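Local coordinates for protein phosphoserine phosphatase RsbX (Bacillus subtilis, PDB 3W42) that dephosphorylates the stressosome protein RsbS as a manganese-binding PPM-type phosphatase and so negatively regulates sigma-B in the general stress response, at residues 13-18 with 191-196. Numbering follows the deposited sequence.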
ATOM      1  N   LEU A  13       2.742  -7.330  -7.673  1.00  4.89           N
ATOM      2  CA  LEU A  13       1.389  -7.802  -7.945  1.00  5.41           C
ATOM      3  C   LEU A  13       0.429  -6.930  -7.171  1.00  4.84           C
ATOM      4  O   LEU A  13       0.627  -6.747  -5.955  1.00  6.33           O
ATOM      5  CB  LEU A  13       1.281  -9.280  -7.611  1.00  5.49           C
ATOM      6  CG  LEU A  13      -0.098  -9.950  -7.895  1.00  6.38           C
ATOM      7  CD1 LEU A  13       0.125 -11.436  -8.123  1.00  8.73           C
ATOM      8  CD2 LEU A  13      -1.078  -9.705  -6.770  1.00  7.12           C
ATOM      9  N   VAL A  14      -0.573  -6.405  -7.848  1.00  5.27           N
ATOM     10  CA  VAL A  14      -1.649  -5.658  -7.211  1.00  5.77           C
ATOM     11  C   VAL A  14      -2.926  -6.491  -7.326  1.00  6.26           C
ATOM     12  O   VAL A  14      -3.255  -6.962  -8.450  1.00  7.42           O
ATOM     13  CB  VAL A  14      -1.884  -4.301  -7.842  1.00  7.92           C
ATOM     14  CG1 VAL A  14      -3.046  -3.571  -7.113  1.00 10.39           C
ATOM     15  CG2 VAL A  14      -0.636  -3.535  -7.941  1.00  9.54           C
ATOM     16  N   TYR A  15      -3.635  -6.685  -6.236  1.00  5.86           N
ATOM     17  CA  TYR A  15      -4.915  -7.374  -6.166  1.00  5.66           C
ATOM     18  C   TYR A  15      -5.931  -6.397  -5.656  1.00  5.95           C
ATOM     19  O   TYR A  15      -5.694  -5.702  -4.652  1.00  6.85           O
ATOM     20  CB  TYR A  15      -4.792  -8.544  -5.197  1.00  7.85           C
ATOM     21  CG  TYR A  15      -6.122  -9.299  -4.947  1.00  9.55           C
ATOM     22  CD1 TYR A  15      -7.116  -8.737  -4.088  1.00 11.82           C
ATOM     23  CD2 TYR A  15      -6.368 -10.475  -5.505  1.00 13.91           C
ATOM     24  CE1 TYR A  15      -8.389  -9.307  -3.923  1.00 12.25           C
ATOM     25  CE2 TYR A  15      -7.671 -11.114  -5.260  1.00 13.80           C
ATOM     26  CZ  TYR A  15      -8.635 -10.489  -4.509  1.00 12.29           C
ATOM     27  OH  TYR A  15      -9.881 -11.125  -4.287  1.00 15.49           O
ATOM     28  N   GLN A  16      -7.115  -6.347  -6.292  1.00  6.58           N
ATOM     29  CA  GLN A  16      -8.214  -5.608  -5.722  1.00  6.77           C
ATOM     30  C   GLN A  16      -9.518  -6.291  -6.039  1.00  7.51           C
ATOM     31  O   GLN A  16      -9.752  -6.688  -7.199  1.00 10.19           O
ATOM     32  CB  GLN A  16      -8.256  -4.163  -6.250  1.00  8.06           C
ATOM     33  CG  GLN A  16      -9.332  -3.333  -5.574  1.00  9.75           C
ATOM     34  CD  GLN A  16      -9.252  -1.919  -5.937  1.00  9.58           C
ATOM     35  OE1 GLN A  16      -9.804  -1.531  -6.987  1.00 12.70           O
ATOM     36  NE2 GLN A  16      -8.669  -1.090  -5.107  1.00  8.80           N
ATOM     37  N   LEU A  17     -10.388  -6.393  -5.078  1.00  7.31           N
ATOM     38  CA  LEU A  17     -11.744  -6.905  -5.284  1.00  8.26           C
ATOM     39  C   LEU A  17     -12.700  -6.136  -4.399  1.00  7.07           C
ATOM     40  O   LEU A  17     -12.404  -5.822  -3.256  1.00  8.92           O
ATOM     41  CB  LEU A  17     -11.868  -8.390  -4.967  1.00 10.23           C
ATOM     42  CG  LEU A  17     -12.947  -9.034  -5.885  1.00 16.46           C
ATOM     43  CD1 LEU A  17     -12.434  -9.169  -7.366  1.00 24.33           C
ATOM     44  CD2 LEU A  17     -13.188 -10.416  -5.324  1.00 21.18           C
ATOM     45  N   ASN A  18     -13.855  -5.803  -4.940  1.00  7.23           N
ATOM     46  CA  ASN A  18     -14.846  -5.067  -4.197  1.00  6.85           C
ATOM     47  C   ASN A  18     -15.530  -5.956  -3.166  1.00  7.25           C
ATOM     48  O   ASN A  18     -15.676  -7.177  -3.323  1.00  8.35           O
ATOM     49  CB  ASN A  18     -15.950  -4.541  -5.147  1.00  8.17           C
ATOM     50  CG  ASN A  18     -15.458  -3.474  -6.034  1.00  8.61           C
ATOM     51  OD1 ASN A  18     -14.272  -3.153  -6.135  1.00 11.27           O
ATOM     52  ND2 ASN A  18     -16.436  -2.827  -6.737  1.00 10.58           N
ATOM     53  N   LEU A 191     -11.068  -5.146  -0.733  1.00  5.32           N
ATOM     54  CA  LEU A 191      -9.775  -5.749  -0.343  1.00  5.63           C
ATOM     55  C   LEU A 191      -8.786  -5.391  -1.407  1.00  5.61           C
ATOM     56  O   LEU A 191      -8.959  -5.766  -2.587  1.00  6.35           O
ATOM     57  CB  LEU A 191      -9.958  -7.258  -0.220  1.00  6.97           C
ATOM     58  CG  LEU A 191      -8.859  -8.070   0.418  1.00  7.18           C
ATOM     59  CD1 LEU A 191      -9.365  -9.463   0.777  1.00  9.20           C
ATOM     60  CD2 LEU A 191      -7.644  -8.187  -0.427  1.00  9.31           C
ATOM     61  N   THR A 192      -7.697  -4.694  -1.020  1.00  5.05           N
ATOM     62  CA  THR A 192      -6.604  -4.268  -1.897  1.00  4.57           C
ATOM     63  C   THR A 192      -5.319  -4.623  -1.285  1.00  5.17           C
ATOM     64  O   THR A 192      -5.098  -4.342  -0.091  1.00  5.14           O
ATOM     65  CB  THR A 192      -6.685  -2.747  -2.169  1.00  5.55           C
ATOM     66  OG1 THR A 192      -7.963  -2.404  -2.659  1.00  6.03           O
ATOM     67  CG2 THR A 192      -5.665  -2.324  -3.166  1.00  6.77           C
ATOM     68  N   TYR A 193      -4.401  -5.188  -2.074  1.00  4.73           N
ATOM     69  CA  TYR A 193      -3.031  -5.334  -1.595  1.00  5.30           C
ATOM     70  C   TYR A 193      -2.073  -5.185  -2.743  1.00  5.02           C
ATOM     71  O   TYR A 193      -2.378  -5.467  -3.898  1.00  5.38           O
ATOM     72  CB  TYR A 193      -2.793  -6.656  -0.808  1.00  5.47           C
ATOM     73  CG  TYR A 193      -3.048  -7.943  -1.518  1.00  5.20           C
ATOM     74  CD1 TYR A 193      -2.139  -8.502  -2.389  1.00  6.20           C
ATOM     75  CD2 TYR A 193      -4.207  -8.658  -1.271  1.00  6.09           C
ATOM     76  CE1 TYR A 193      -2.395  -9.745  -2.991  1.00  6.86           C
ATOM     77  CE2 TYR A 193      -4.434  -9.887  -1.844  1.00  7.49           C
ATOM     78  CZ  TYR A 193      -3.557 -10.422  -2.698  1.00  7.34           C
ATOM     79  OH  TYR A 193      -3.834 -11.657  -3.255  1.00  9.83           O
ATOM     80  N   ILE A 194      -0.858  -4.745  -2.395  1.00  4.37           N
ATOM     81  CA  ILE A 194       0.281  -4.682  -3.290  1.00  4.28           C
ATOM     82  C   ILE A 194       1.357  -5.547  -2.685  1.00  3.59           C
ATOM     83  O   ILE A 194       1.729  -5.352  -1.538  1.00  4.68           O
ATOM     84  CB  ILE A 194       0.796  -3.265  -3.498  1.00  5.34           C
ATOM     85  CG1 ILE A 194      -0.256  -2.319  -4.065  1.00  7.51           C
ATOM     86  CG2 ILE A 194       2.076  -3.279  -4.346  1.00  7.75           C
ATOM     87  CD1 ILE A 194       0.212  -0.880  -4.302  1.00  9.41           C
ATOM     88  N   LEU A 195       1.868  -6.503  -3.446  1.00  4.31           N
ATOM     89  CA  LEU A 195       2.981  -7.341  -3.095  1.00  4.26           C
ATOM     90  C   LEU A 195       4.217  -6.920  -3.878  1.00  4.61           C
ATOM     91  O   LEU A 195       4.113  -6.648  -5.098  1.00  4.93           O
ATOM     92  CB  LEU A 195       2.705  -8.768  -3.461  1.00  4.12           C
ATOM     93  CG  LEU A 195       1.631  -9.448  -2.614  1.00  7.56           C
ATOM     94  CD1 LEU A 195       1.174 -10.754  -3.146  1.00  7.86           C
ATOM     95  CD2 LEU A 195       2.353  -9.756  -1.116  1.00 13.09           C
ATOM     96  N   GLY A 196       5.391  -6.999  -3.272  1.00  4.25           N
ATOM     97  CA  GLY A 196       6.630  -6.820  -3.969  1.00  4.46           C
ATOM     98  C   GLY A 196       7.678  -7.814  -3.487  1.00  4.10           C
ATOM     99  O   GLY A 196       7.742  -8.189  -2.342  1.00  4.97           O
TER
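Strands 13-17 and 191-196 run antiparallel (179°), their axes 4.7 Å apart, and Leu13 with Leu195, Tyr15 with Tyr193 and Leu17 with Leu191 form the hydrogen-bonded pairs, two backbone bonds each. They are neighbours in one of the two sheets of the alpha-beta-beta-alpha sandwich of PPM phosphatases, pairing the chain's second strand with its last. Tyr15, Tyr193 and the leucines share the face that helix 173-179 partly covers. Tyr193 has CG between its backbone N and carbonyl carbon (chi1 59°), which swings the ring across to Tyr15. Tyr15 CB sits over one face of that ring, 3.5 Å from its centroid, a CH-pi contact; the two rings are nearly parallel but slid apart. Tyrosine suits this place: its flat face receives the methylene while OH hydrogen-bonds to Ser177 OG. Leu191, about 8 Å from a bound manganese ion, brings CD2 within 3.7 Å of Tyr15 CD1. On the opposite face, Val14 CG2 meets Ile194 CG1 at 4.1 Å; beta-branched residues suit extended strands and pack here against Phe29 and Met31. Beside them extended Gln16 reaches Thr192, whose short side chain keeps OG1 near the strand, also hydrogen-bonded to Asp27 OD2: Gln16 NE2 donates to Thr192 OG1 at 2.9 Å, the oxygen close to the amide plane.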